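Local coordinates for protein alkane monooxygenase (Geobacillus thermodenitrificans, PDB 3B9O) that belongs to the luciferase-like monooxygenases, a family of TIM-barrel flavoproteins, and holds flavin mononucleotide in a pocket of its fold, at residues 180-183 / 188-191; 117-122 / 170-175; 64-69 / 307-312; 342-347 / 378-383; 229-234 / 262-267. All blocks are in the same frame, centred on the assembly; numbering follows the deposited sequence.

From the N terminus, contact 3 opens first, in the loop after strand 53-57, and closes at 307-312 on helix 305-316. Its long loop encloses three others in series: contact 2, joining helices 112-125 and 154-174; contact 1, the hairpin that follows helix 154-174; and contact 5, between helices 231-240 and 251-265 beside the flavin phosphate. Contact 4 opens after contact 3 has closed and links the turn before strand 350-354 to the loop leaving strand 374-378. None cross. Contacts 3 and 4 touch through a weak hydrogen bond of His308 with Lys347, whereas contact 1 lies far out, its centre about 55 Å from that of contact 3.

Contact 1 (180-183 / 188-191); sequences AVIR and NIYT
Tyr190 swings CG away from its backbone nitrogen (chi1 -166°), while Arg183 sets CG beside its nitrogen (chi1 -52°) and runs extended to NE. Arg183 CG lies over one face of the phenol, 3.8 Å from the ring centroid, a CH-pi contact; arginine suits the place because its aliphatic stem can lie on the ring while its charged end pairs with Glu215. The guanidinium stands almost perpendicular to the ring (83°), with the Tyr190 hydroxyl at its edge. One water joins the two ends, accepting from Arg183 NE at 3.1 Å and lying 2.6 Å from Tyr190 OH. In the backbone, Tyr190 O takes two donors from the same face, Ile182 N at 2.9 Å and Arg183 N at 2.8 Å. Beta-branched Val181 suits the strand and packs CG1 on Tyr190 CE2 at 3.6 Å; Ile182 CD1 meets Ile189 CG2 at 3.8 Å. Val181 and Thr191 form an antiparallel non-hydrogen-bonded pair, and the geometry at Asn188 and Ile189 fits a G1 beta bulge. The hairpin follows helix 154-174, touches loop residues Trp176 and Val196 through Thr191, and is centred about 36 Å from the chain's centre.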
# COMPACT_ATOMS: atom_id res chain seq x y z
N ALA A 180 -11.80 -19.45 21.92
CA ALA A 180 -11.28 -19.20 23.26
C ALA A 180 -12.31 -18.42 24.08
O ALA A 180 -12.53 -18.70 25.28
CB ALA A 180 -9.93 -18.44 23.19
N VAL A 181 -12.94 -17.44 23.43
CA VAL A 181 -13.90 -16.59 24.11
C VAL A 181 -15.27 -17.27 24.07
O VAL A 181 -15.78 -17.56 23.00
CB VAL A 181 -13.95 -15.17 23.51
CG1 VAL A 181 -14.97 -14.28 24.26
CG2 VAL A 181 -12.54 -14.49 23.54
N ILE A 182 -15.83 -17.56 25.24
CA ILE A 182 -17.10 -18.29 25.29
C ILE A 182 -18.24 -17.47 25.95
O ILE A 182 -19.42 -17.74 25.71
CB ILE A 182 -16.93 -19.68 25.95
CG1 ILE A 182 -16.37 -19.57 27.38
CG2 ILE A 182 -16.00 -20.56 25.05
CD1 ILE A 182 -16.27 -20.88 28.18
N ARG A 183 -17.87 -16.48 26.76
CA ARG A 183 -18.85 -15.56 27.40
C ARG A 183 -19.90 -16.39 28.15
O ARG A 183 -21.11 -16.20 27.99
CB ARG A 183 -19.46 -14.56 26.37
CG ARG A 183 -18.39 -13.80 25.58
CD ARG A 183 -18.91 -12.88 24.45
NE ARG A 183 -17.81 -12.53 23.53
CZ ARG A 183 -17.58 -13.13 22.35
NH1 ARG A 183 -18.38 -14.12 21.93
NH2 ARG A 183 -16.52 -12.77 21.58
N ASN A 188 -19.33 -18.66 34.74
CA ASN A 188 -18.49 -17.48 34.95
C ASN A 188 -17.09 -17.65 34.33
O ASN A 188 -16.04 -17.53 34.99
CB ASN A 188 -18.46 -17.10 36.45
CG ASN A 188 -17.66 -15.83 36.74
OD1 ASN A 188 -17.69 -14.87 35.99
ND2 ASN A 188 -16.96 -15.85 37.86
N ILE A 189 -17.09 -17.91 33.03
CA ILE A 189 -15.84 -17.96 32.28
C ILE A 189 -16.08 -17.10 31.04
O ILE A 189 -16.90 -17.46 30.19
CB ILE A 189 -15.51 -19.41 31.82
CG1 ILE A 189 -15.42 -20.39 32.99
CG2 ILE A 189 -14.19 -19.42 31.01
CD1 ILE A 189 -15.30 -21.83 32.51
N TYR A 190 -15.37 -15.99 30.94
CA TYR A 190 -15.50 -15.13 29.77
C TYR A 190 -14.70 -15.76 28.64
O TYR A 190 -15.22 -15.93 27.51
CB TYR A 190 -15.03 -13.68 30.03
CG TYR A 190 -15.48 -12.77 28.93
CD1 TYR A 190 -16.78 -12.22 28.96
CD2 TYR A 190 -14.66 -12.51 27.82
CE1 TYR A 190 -17.26 -11.37 27.90
CE2 TYR A 190 -15.13 -11.68 26.74
CZ TYR A 190 -16.42 -11.11 26.81
OH TYR A 190 -16.89 -10.31 25.79
N THR A 191 -13.44 -16.03 28.94
CA THR A 191 -12.48 -16.71 28.03
C THR A 191 -11.94 -17.93 28.76
O THR A 191 -11.57 -17.86 29.94
CB THR A 191 -11.29 -15.80 27.68
OG1 THR A 191 -11.75 -14.56 27.09
CG2 THR A 191 -10.26 -16.50 26.75
O HOH W 1 -15.54 -10.38 23.53

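Contact 2 (117-122 / 170-175); sequences RRMSTL and KLWEGS
The indole of Trp172 runs alongside the first carbons of Met119, reaching from helix 154-174 to the flank of helix 112-125. Its benzo part touches Met119: CZ2 sits 3.5 Å from Met119 CB and 3.8 Å from Met119 CG, an oblique approach. Met119 then bends at its second and third torsions, leading its sulfur away from the indole, as an unbranched flexible chain readily can. Ser120, one residue on, brings OG to 3.2 Å from Trp172 CD1 at the pyrrole end. A residue this small leaves the broad indole room to bridge the two segments, whose nearest alpha carbons, of Ser120 and Trp172, are 7.4 Å apart. OG is equally near the indole NE1, but the angle is too poor for a hydrogen bond; OG pairs instead with His212 NE2. Between the segments the contact is thus mainly van der Waals, and the polar tie between the helices is Trp172 NE1 to Ala116 O, just before 117-122, which probably sets the turn of the indole.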
# COMPACT_ATOMS: atom_id res chain seq x y z
N ARG A 117 -1.23 -5.77 18.53
CA ARG A 117 -2.44 -5.30 19.22
C ARG A 117 -3.14 -4.22 18.37
O ARG A 117 -4.35 -4.24 18.28
CB ARG A 117 -2.16 -4.75 20.61
CG ARG A 117 -3.47 -4.26 21.32
CD ARG A 117 -3.27 -3.88 22.76
NE ARG A 117 -2.70 -2.55 22.83
CZ ARG A 117 -2.81 -1.74 23.87
NH1 ARG A 117 -3.46 -2.14 24.96
NH2 ARG A 117 -2.26 -0.53 23.82
N ARG A 118 -2.39 -3.28 17.79
CA ARG A 118 -3.00 -2.24 16.93
C ARG A 118 -3.78 -2.83 15.75
O ARG A 118 -4.91 -2.39 15.45
CB ARG A 118 -1.95 -1.23 16.38
CG ARG A 118 -1.46 -0.18 17.43
CD ARG A 118 -0.63 0.88 16.74
NE ARG A 118 -0.01 1.73 17.76
CZ ARG A 118 1.14 1.47 18.37
NH1 ARG A 118 1.86 0.40 18.03
NH2 ARG A 118 1.57 2.30 19.31
N MET A 119 -3.15 -3.79 15.05
CA MET A 119 -3.77 -4.43 13.89
C MET A 119 -4.95 -5.31 14.29
O MET A 119 -5.97 -5.34 13.59
CB MET A 119 -2.75 -5.26 13.10
CG MET A 119 -1.65 -4.43 12.44
SD MET A 119 -2.30 -3.13 11.36
CE MET A 119 -2.19 -1.75 12.38
N SER A 120 -4.82 -6.04 15.39
CA SER A 120 -5.97 -6.82 15.89
C SER A 120 -7.15 -5.88 16.23
O SER A 120 -8.31 -6.21 15.98
CB SER A 120 -5.61 -7.66 17.11
OG SER A 120 -4.79 -8.79 16.75
N THR A 121 -6.82 -4.72 16.80
CA THR A 121 -7.83 -3.72 17.19
C THR A 121 -8.57 -3.21 15.95
O THR A 121 -9.80 -3.20 15.94
CB THR A 121 -7.20 -2.54 18.01
OG1 THR A 121 -6.63 -3.07 19.23
CG2 THR A 121 -8.28 -1.49 18.37
N LEU A 122 -7.83 -2.83 14.92
CA LEU A 122 -8.47 -2.39 13.67
C LEU A 122 -9.21 -3.53 13.00
O LEU A 122 -10.25 -3.30 12.42
CB LEU A 122 -7.48 -1.75 12.71
CG LEU A 122 -6.76 -0.50 13.24
CD1 LEU A 122 -5.61 -0.05 12.28
CD2 LEU A 122 -7.78 0.67 13.50
N LYS A 170 2.45 -15.58 14.88
CA LYS A 170 2.23 -16.36 16.13
C LYS A 170 1.17 -15.74 17.04
O LYS A 170 0.27 -16.41 17.48
CB LYS A 170 3.53 -16.55 16.89
CG LYS A 170 4.53 -17.50 16.18
CD LYS A 170 5.93 -17.32 16.79
CE LYS A 170 6.87 -18.23 16.00
NZ LYS A 170 8.15 -18.41 16.69
N LEU A 171 1.29 -14.44 17.29
CA LEU A 171 0.26 -13.69 18.05
C LEU A 171 -1.16 -13.78 17.47
O LEU A 171 -2.14 -14.10 18.16
CB LEU A 171 0.71 -12.21 18.21
CG LEU A 171 2.01 -11.98 19.01
CD1 LEU A 171 2.49 -10.54 18.91
CD2 LEU A 171 1.85 -12.43 20.51
N TRP A 172 -1.26 -13.51 16.18
CA TRP A 172 -2.55 -13.42 15.52
C TRP A 172 -3.26 -14.74 15.27
O TRP A 172 -4.48 -14.77 15.31
CB TRP A 172 -2.38 -12.70 14.18
CG TRP A 172 -2.07 -11.24 14.30
CD1 TRP A 172 -2.51 -10.39 15.27
CD2 TRP A 172 -1.36 -10.44 13.35
NE1 TRP A 172 -2.07 -9.11 15.01
CE2 TRP A 172 -1.38 -9.10 13.83
CE3 TRP A 172 -0.68 -10.72 12.14
CZ2 TRP A 172 -0.72 -8.06 13.17
CZ3 TRP A 172 -0.04 -9.69 11.47
CH2 TRP A 172 -0.07 -8.36 11.98
N GLU A 173 -2.49 -15.80 14.99
CA GLU A 173 -3.01 -17.08 14.52
C GLU A 173 -2.93 -18.15 15.59
O GLU A 173 -3.76 -19.05 15.63
CB GLU A 173 -2.21 -17.60 13.32
CG GLU A 173 -2.23 -16.70 12.05
CD GLU A 173 -3.60 -16.68 11.39
OE1 GLU A 173 -3.94 -15.64 10.80
OE2 GLU A 173 -4.32 -17.69 11.47
N GLY A 174 -1.92 -18.07 16.43
CA GLY A 174 -1.63 -19.19 17.35
C GLY A 174 -1.86 -18.98 18.85
O GLY A 174 -1.99 -19.95 19.63
N SER A 175 -1.87 -17.74 19.29
CA SER A 175 -1.92 -17.51 20.72
C SER A 175 -3.27 -17.87 21.35
O SER A 175 -3.33 -18.58 22.37
CB SER A 175 -1.49 -16.09 21.02
OG SER A 175 -1.56 -15.81 22.40

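Contact 3 (64-69 / 307-312); sequences DVYRQS and GHLAHY
This is a buried aromatic-on-aliphatic contact in which the loop between strand 53-57 and helix 71-75 lays Tyr66 against helix 305-316. Leu309 CB sits almost squarely over the centre of the Tyr66 ring, 3.6 Å from its centroid and 8° off the normal, a CH-pi contact. Arg67 CG covers the opposite face at a matching height, so the phenol is sandwiched. In a TIM barrel such loops at the C-terminal ends of the strands build the walls round the active-site end, and helix 305-316 likewise belongs to a long excursion, between strands 276-285 and 350-354. With a nearly eclipsed chi2 of -1°, probably somewhat strained as modelled, Leu309 places CD2 3.5 Å from Tyr66 OH. That hydroxyl bonds to Glu306 OE1. Ala310 is small enough to let Tyr66 CB come within 3.7 Å of its CA. At the backbone, a water accepts from Tyr66 N at 2.8 Å and donates to Ala310 O at the same distance, linking the loop to a helix carbonyl.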
# COMPACT_ATOMS: atom_id res chain seq x y z
N ASP A 64 15.71 14.08 2.70
CA ASP A 64 16.79 15.05 2.96
C ASP A 64 18.03 14.65 2.17
O ASP A 64 19.15 14.95 2.58
CB ASP A 64 17.10 15.15 4.46
CG ASP A 64 17.54 13.82 5.06
OD1 ASP A 64 17.73 12.85 4.30
OD2 ASP A 64 17.66 13.74 6.31
N VAL A 65 17.84 13.96 1.06
CA VAL A 65 18.99 13.46 0.29
C VAL A 65 19.35 14.50 -0.76
O VAL A 65 20.52 14.93 -0.85
CB VAL A 65 18.74 12.05 -0.33
CG1 VAL A 65 19.83 11.72 -1.37
CG2 VAL A 65 18.70 10.98 0.78
N TYR A 66 18.36 14.93 -1.54
CA TYR A 66 18.58 15.93 -2.56
C TYR A 66 19.05 17.27 -1.93
O TYR A 66 18.43 17.79 -0.99
CB TYR A 66 17.34 16.08 -3.43
CG TYR A 66 17.39 17.21 -4.45
CD1 TYR A 66 18.25 17.15 -5.55
CD2 TYR A 66 16.58 18.33 -4.31
CE1 TYR A 66 18.28 18.18 -6.49
CE2 TYR A 66 16.60 19.35 -5.22
CZ TYR A 66 17.47 19.28 -6.31
OH TYR A 66 17.47 20.30 -7.24
N ARG A 67 20.17 17.79 -2.46
CA ARG A 67 20.91 18.93 -1.91
C ARG A 67 21.30 18.80 -0.45
O ARG A 67 21.49 19.81 0.25
CB ARG A 67 20.18 20.25 -2.20
CG ARG A 67 19.79 20.40 -3.68
CD ARG A 67 19.00 21.63 -3.98
NE ARG A 67 19.73 22.82 -3.57
CZ ARG A 67 20.25 23.72 -4.41
NH1 ARG A 67 20.13 23.59 -5.74
NH2 ARG A 67 20.90 24.76 -3.90
N GLN A 68 21.41 17.56 0.02
CA GLN A 68 21.89 17.26 1.37
C GLN A 68 21.07 17.86 2.53
O GLN A 68 21.53 17.96 3.67
CB GLN A 68 23.40 17.64 1.45
CG GLN A 68 24.26 16.83 0.46
CD GLN A 68 24.02 15.33 0.61
OE1 GLN A 68 23.64 14.64 -0.36
NE2 GLN A 68 24.19 14.81 1.83
N SER A 69 19.84 18.23 2.23
CA SER A 69 19.01 18.93 3.19
C SER A 69 17.56 18.55 2.96
O SER A 69 17.14 18.29 1.83
CB SER A 69 19.19 20.44 2.97
OG SER A 69 18.31 21.17 3.77
N GLY A 307 10.43 19.46 -6.35
CA GLY A 307 9.77 18.50 -5.49
C GLY A 307 10.04 17.07 -5.91
O GLY A 307 10.41 16.23 -5.09
N HIS A 308 9.92 16.81 -7.22
CA HIS A 308 10.31 15.48 -7.72
C HIS A 308 11.75 15.11 -7.51
O HIS A 308 12.04 13.98 -7.18
CB HIS A 308 9.90 15.30 -9.17
CG HIS A 308 8.43 15.39 -9.35
ND1 HIS A 308 7.59 14.34 -9.10
CD2 HIS A 308 7.64 16.44 -9.68
CE1 HIS A 308 6.34 14.71 -9.31
NE2 HIS A 308 6.34 15.98 -9.67
N LEU A 309 12.67 16.06 -7.66
CA LEU A 309 14.08 15.76 -7.34
C LEU A 309 14.25 15.33 -5.89
O LEU A 309 15.02 14.40 -5.59
CB LEU A 309 14.98 16.95 -7.67
CG LEU A 309 15.75 17.17 -8.98
CD1 LEU A 309 15.64 16.11 -10.04
CD2 LEU A 309 15.47 18.57 -9.52
N ALA A 310 13.56 16.01 -4.97
CA ALA A 310 13.62 15.66 -3.55
C ALA A 310 13.12 14.23 -3.32
O ALA A 310 13.75 13.45 -2.60
CB ALA A 310 12.82 16.68 -2.69
N HIS A 311 12.01 13.89 -3.99
CA HIS A 311 11.40 12.56 -3.84
C HIS A 311 12.32 11.47 -4.35
O HIS A 311 12.54 10.46 -3.70
CB HIS A 311 10.07 12.50 -4.60
CG HIS A 311 9.23 11.32 -4.26
ND1 HIS A 311 7.86 11.29 -4.46
CD2 HIS A 311 9.54 10.13 -3.69
CE1 HIS A 311 7.38 10.13 -4.06
NE2 HIS A 311 8.37 9.42 -3.57
N TYR A 312 12.87 11.72 -5.54
CA TYR A 312 13.83 10.84 -6.18
C TYR A 312 15.03 10.60 -5.29
O TYR A 312 15.48 9.47 -5.16
CB TYR A 312 14.25 11.43 -7.53
CG TYR A 312 15.23 10.59 -8.32
CD1 TYR A 312 14.79 9.66 -9.27
CD2 TYR A 312 16.62 10.73 -8.13
CE1 TYR A 312 15.71 8.89 -10.02
CE2 TYR A 312 17.54 9.98 -8.84
CZ TYR A 312 17.08 9.07 -9.78
OH TYR A 312 18.03 8.34 -10.49
O HOH W 2 15.75 14.31 -0.85

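Contact 4 (342-347 / 378-383); sequences SKLDGK and VQYVSP
The Tyr380 ring carries Leu344 CD1 over one face, 3.8 Å above its plane and displaced toward the rim, on the side of CE1 and CZ. The methyl makes a CH-pi contact, 22° off the ring normal, and its nearest ring atom is CE1 at 3.9 Å. Tyr380 CG sits beside its backbone N (chi1 -73°), aiming the ring at Leu344. At the far end of the phenol the hydroxyl donates to Leu344 O at 3.0 Å. It does not come in along a lone pair: OH stands well above the carbonyl plane, 54° out of it. One leucine is thus held twice, by its methyl and by its carbonyl, and tyrosine suits the position because it offers both a broad apolar face and a polar tip. Leu344 is the second residue of a type I beta turn from Lys343 to Gly346, whose own bond runs from Gly346 N to Lys343 O. The turn precedes strand 350-354, whereas Tyr380 follows strand 374-378; both are parallel strands of the TIM barrel, and each neighbours strand 276-285. From that strand Cys282 and Ile284 touch Tyr380. Leu296 and Phe299 of helix 289-302 pack on Leu344.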
# COMPACT_ATOMS: atom_id res chain seq x y z
N SER A 342 10.66 15.96 -15.30
CA SER A 342 9.80 17.14 -15.41
C SER A 342 8.56 16.89 -16.27
O SER A 342 7.82 17.83 -16.60
CB SER A 342 10.56 18.41 -15.84
OG SER A 342 11.39 18.16 -16.96
N LYS A 343 8.31 15.62 -16.58
CA LYS A 343 7.13 15.19 -17.35
C LYS A 343 6.19 14.29 -16.52
O LYS A 343 6.66 13.50 -15.69
CB LYS A 343 7.58 14.49 -18.64
CG LYS A 343 8.64 15.27 -19.43
CD LYS A 343 8.95 14.68 -20.81
CE LYS A 343 9.48 13.24 -20.72
NZ LYS A 343 10.25 12.86 -21.96
N LEU A 344 4.87 14.43 -16.75
CA LEU A 344 3.84 13.71 -15.97
C LEU A 344 3.85 12.18 -16.07
O LEU A 344 3.40 11.50 -15.14
CB LEU A 344 2.42 14.20 -16.30
CG LEU A 344 1.94 15.62 -16.03
CD1 LEU A 344 0.57 15.59 -15.40
CD2 LEU A 344 2.89 16.38 -15.15
N ASP A 345 4.33 11.66 -17.20
CA ASP A 345 4.42 10.22 -17.40
C ASP A 345 5.83 9.65 -17.21
O ASP A 345 6.14 8.55 -17.68
CB ASP A 345 3.83 9.80 -18.77
CG ASP A 345 4.67 10.26 -19.96
OD1 ASP A 345 5.38 11.30 -19.88
OD2 ASP A 345 4.61 9.55 -20.98
N GLY A 346 6.69 10.40 -16.52
CA GLY A 346 8.06 9.95 -16.28
C GLY A 346 8.23 9.05 -15.05
O GLY A 346 9.34 8.54 -14.81
N LYS A 347 7.15 8.87 -14.28
CA LYS A 347 7.18 8.08 -13.05
C LYS A 347 7.14 6.58 -13.37
O LYS A 347 7.01 6.20 -14.53
CB LYS A 347 6.03 8.49 -12.13
CG LYS A 347 6.17 9.91 -11.56
CD LYS A 347 6.77 9.92 -10.15
CE LYS A 347 7.33 11.30 -9.76
NZ LYS A 347 7.95 11.34 -8.38
N VAL A 378 -3.27 6.30 -8.55
CA VAL A 378 -2.44 7.40 -8.14
C VAL A 378 -3.16 8.72 -8.48
O VAL A 378 -3.75 8.85 -9.58
CB VAL A 378 -1.04 7.35 -8.88
CG1 VAL A 378 -0.13 8.50 -8.41
CG2 VAL A 378 -0.35 5.98 -8.66
N GLN A 379 -3.09 9.68 -7.56
CA GLN A 379 -3.76 10.98 -7.74
C GLN A 379 -2.84 12.07 -8.30
O GLN A 379 -1.70 12.18 -7.89
CB GLN A 379 -4.30 11.46 -6.40
CG GLN A 379 -5.30 10.49 -5.74
CD GLN A 379 -5.72 11.00 -4.37
OE1 GLN A 379 -5.24 10.52 -3.35
NE2 GLN A 379 -6.58 11.99 -4.35
N TYR A 380 -3.37 12.87 -9.21
CA TYR A 380 -2.76 14.14 -9.58
C TYR A 380 -3.43 15.29 -8.83
O TYR A 380 -2.78 16.28 -8.50
CB TYR A 380 -2.89 14.42 -11.07
CG TYR A 380 -2.02 13.60 -11.97
CD1 TYR A 380 -0.63 13.62 -11.85
CD2 TYR A 380 -2.57 12.85 -13.00
CE1 TYR A 380 0.20 12.85 -12.71
CE2 TYR A 380 -1.76 12.09 -13.87
CZ TYR A 380 -0.37 12.11 -13.71
OH TYR A 380 0.43 11.35 -14.55
N VAL A 381 -4.74 15.17 -8.61
CA VAL A 381 -5.47 16.17 -7.85
C VAL A 381 -6.49 15.48 -6.96
O VAL A 381 -7.04 14.43 -7.34
CB VAL A 381 -6.09 17.30 -8.82
CG1 VAL A 381 -7.22 16.74 -9.66
CG2 VAL A 381 -6.56 18.47 -8.05
N SER A 382 -6.70 16.02 -5.76
CA SER A 382 -7.72 15.54 -4.83
C SER A 382 -8.88 16.54 -4.70
O SER A 382 -8.67 17.69 -4.36
CB SER A 382 -7.10 15.32 -3.45
OG SER A 382 -5.99 14.44 -3.56
N PRO A 383 -10.13 16.07 -4.86
CA PRO A 383 -10.55 14.71 -5.19
C PRO A 383 -10.79 14.45 -6.68
O PRO A 383 -11.34 13.41 -7.01
CB PRO A 383 -11.90 14.61 -4.44
CG PRO A 383 -12.47 15.99 -4.61
CD PRO A 383 -11.27 16.93 -4.52

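Contact 5 (229-234 / 262-267); sequences MSERGR and RKRAKK. With FMN (flavin mononucleotide), chain C.
Glu231 and Arg264 meet across two helices of the TIM barrel, 231-240 and 251-265, at the start of the helix whose N-terminal end receives the phosphate of flavin mononucleotide. There Ser230 N donates to phosphate oxygen O3P at 3.0 Å, and Met229 N adds a weak bond. Ser230 is also the N-cap of helix 231-240, its OG accepting from Gly233 N at 3.1 Å, and the helix start probably favours the phosphate charge. Gly233, having no side chain, brings its CA to 3.8 Å from O2P. One shell out, Arg234 bends at its third torsion (-97°) and grips Met229 O side-on, with NE at 3.1 Å and NH2 at 3.3 Å; NH2 lies in the carbonyl plane and NE above it. This grip probably steadies the backbone that binds the cofactor. Arg234 NH1 comes within 3.3 Å of Arg264 NH2; the two are donors and do not bond, but Asp260 takes Arg234 NH1 and Arg264 NE together, which probably offsets the like charges. Glu235 pairs with Arg264 NH1 and also with Lys267, so arginines, with several N-H donors each, suit this network of acids. Glu231 OE1 lies at the edge of the Arg264 guanidinium, in its plane, in a long salt bridge of 3.5 Å to NH2, the carboxylate turned 65° to that plane. Closer still, Glu231 CG approaches Arg264 NH2 to 3.1 Å.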
# COMPACT_ATOMS: atom_id res chain seq x y z
N MET A 229 10.72 -3.54 -4.61
CA MET A 229 11.03 -4.20 -5.91
C MET A 229 12.43 -4.83 -6.02
O MET A 229 12.75 -5.50 -7.01
CB MET A 229 10.80 -3.20 -7.06
CG MET A 229 9.34 -2.95 -7.40
SD MET A 229 8.45 -4.34 -8.17
CE MET A 229 8.76 -5.79 -7.20
N SER A 230 13.26 -4.58 -5.01
CA SER A 230 14.60 -5.20 -4.95
C SER A 230 14.47 -6.70 -5.00
O SER A 230 13.38 -7.25 -4.76
CB SER A 230 15.34 -4.77 -3.68
OG SER A 230 14.73 -5.35 -2.55
N GLU A 231 15.56 -7.39 -5.34
CA GLU A 231 15.49 -8.84 -5.43
C GLU A 231 15.09 -9.45 -4.08
O GLU A 231 14.27 -10.36 -4.03
CB GLU A 231 16.80 -9.42 -5.96
CG GLU A 231 16.73 -10.93 -6.08
CD GLU A 231 17.91 -11.54 -6.80
OE1 GLU A 231 18.02 -12.79 -6.74
OE2 GLU A 231 18.69 -10.78 -7.41
N ARG A 232 15.65 -8.93 -3.00
CA ARG A 232 15.28 -9.36 -1.65
C ARG A 232 13.78 -9.10 -1.34
O ARG A 232 13.11 -9.95 -0.74
CB ARG A 232 16.17 -8.64 -0.60
CG ARG A 232 16.06 -9.19 0.83
CD ARG A 232 16.39 -10.69 0.92
NE ARG A 232 16.11 -11.23 2.26
CZ ARG A 232 14.91 -11.64 2.70
NH1 ARG A 232 13.82 -11.59 1.92
NH2 ARG A 232 14.80 -12.13 3.93
N GLY A 233 13.30 -7.92 -1.71
CA GLY A 233 11.89 -7.55 -1.62
C GLY A 233 10.97 -8.51 -2.38
O GLY A 233 9.98 -8.98 -1.83
N ARG A 234 11.33 -8.87 -3.61
CA ARG A 234 10.50 -9.79 -4.41
C ARG A 234 10.48 -11.13 -3.76
O ARG A 234 9.45 -11.79 -3.75
CB ARG A 234 11.00 -9.92 -5.86
CG ARG A 234 10.55 -8.79 -6.78
CD ARG A 234 11.04 -9.00 -8.24
NE ARG A 234 12.25 -8.23 -8.36
CZ ARG A 234 13.43 -8.63 -8.81
NH1 ARG A 234 13.64 -9.85 -9.29
NH2 ARG A 234 14.38 -7.73 -8.80
N ARG A 262 5.82 -15.14 -8.83
CA ARG A 262 5.14 -16.44 -8.82
C ARG A 262 6.11 -17.63 -8.82
O ARG A 262 5.90 -18.60 -8.11
CB ARG A 262 4.14 -16.55 -9.96
CG ARG A 262 3.21 -15.39 -10.04
CD ARG A 262 2.41 -15.42 -11.36
NE ARG A 262 1.06 -15.71 -10.97
CZ ARG A 262 0.45 -16.89 -11.05
NH1 ARG A 262 1.03 -17.94 -11.60
NH2 ARG A 262 -0.78 -16.99 -10.59
N LYS A 263 7.22 -17.50 -9.53
CA LYS A 263 8.23 -18.56 -9.52
C LYS A 263 8.87 -18.67 -8.15
O LYS A 263 9.06 -19.77 -7.64
CB LYS A 263 9.35 -18.27 -10.52
CG LYS A 263 8.88 -18.39 -11.86
N ARG A 264 9.21 -17.52 -7.56
CA ARG A 264 9.84 -17.50 -6.25
C ARG A 264 8.96 -18.10 -5.15
O ARG A 264 9.49 -18.63 -4.16
CB ARG A 264 10.25 -16.09 -5.87
CG ARG A 264 11.35 -15.49 -6.76
CD ARG A 264 11.67 -14.15 -6.22
NE ARG A 264 12.59 -13.41 -7.06
CZ ARG A 264 13.89 -13.28 -6.82
NH1 ARG A 264 14.45 -13.86 -5.75
NH2 ARG A 264 14.63 -12.59 -7.67
N ALA A 265 7.63 -18.03 -5.33
CA ALA A 265 6.68 -18.52 -4.32
C ALA A 265 6.69 -20.05 -4.17
O ALA A 265 6.37 -20.54 -3.09
CB ALA A 265 5.27 -18.02 -4.60
N LYS A 266 7.05 -20.78 -5.22
CA LYS A 266 6.96 -22.27 -5.22
C LYS A 266 7.79 -22.93 -4.12
O LYS A 266 7.30 -23.80 -3.44
CB LYS A 266 7.36 -22.88 -6.58
CG LYS A 266 6.51 -22.41 -7.77
CD LYS A 266 7.17 -22.79 -9.14
CE LYS A 266 8.68 -22.37 -9.20
NZ LYS A 266 9.14 -22.11 -10.60
N LYS A 267 9.02 -22.45 -3.90
CA LYS A 267 9.91 -23.06 -2.86
C LYS A 267 9.33 -22.93 -1.44
O LYS A 267 9.77 -23.62 -0.53
CB LYS A 267 11.31 -22.44 -2.91
CG LYS A 267 11.36 -21.02 -2.33
CD LYS A 267 12.74 -20.40 -2.27
CE LYS A 267 13.22 -19.90 -3.61
NZ LYS A 267 12.44 -18.68 -4.04
N1 FMN C . 8.38 2.66 1.09
C2 FMN C . 7.88 3.31 2.16
O2 FMN C . 8.65 3.53 3.14
N3 FMN C . 6.57 3.72 2.13
C4 FMN C . 5.76 3.46 1.06
O4 FMN C . 4.57 3.83 1.06
C4A FMN C . 6.27 2.77 -0.06
N5 FMN C . 5.52 2.48 -1.16
C5A FMN C . 6.09 1.81 -2.22
C6 FMN C . 5.35 1.50 -3.38
C7 FMN C . 5.94 0.81 -4.45
C7M FMN C . 5.16 0.47 -5.70
C8 FMN C . 7.27 0.42 -4.37
C8M FMN C . 7.92 -0.32 -5.51
C9 FMN C . 8.02 0.72 -3.22
C9A FMN C . 7.44 1.42 -2.15
N10 FMN C . 8.17 1.72 -1.04
C10 FMN C . 7.61 2.38 -0.01
C1' FMN C . 9.59 1.32 -0.92
C2' FMN C . 9.70 0.01 -0.12
O2' FMN C . 8.41 -0.42 0.34
C3' FMN C . 10.63 0.06 1.10
O3' FMN C . 10.43 1.22 1.93
C4' FMN C . 12.11 -0.20 0.74
O4' FMN C . 12.97 0.82 1.26
C5' FMN C . 12.39 -0.34 -0.76
O5' FMN C . 12.27 -1.73 -1.03
P FMN C . 13.11 -2.49 -2.16
O1P FMN C . 14.51 -1.88 -2.08
O2P FMN C . 13.00 -3.92 -1.75
O3P FMN C . 12.46 -2.12 -3.49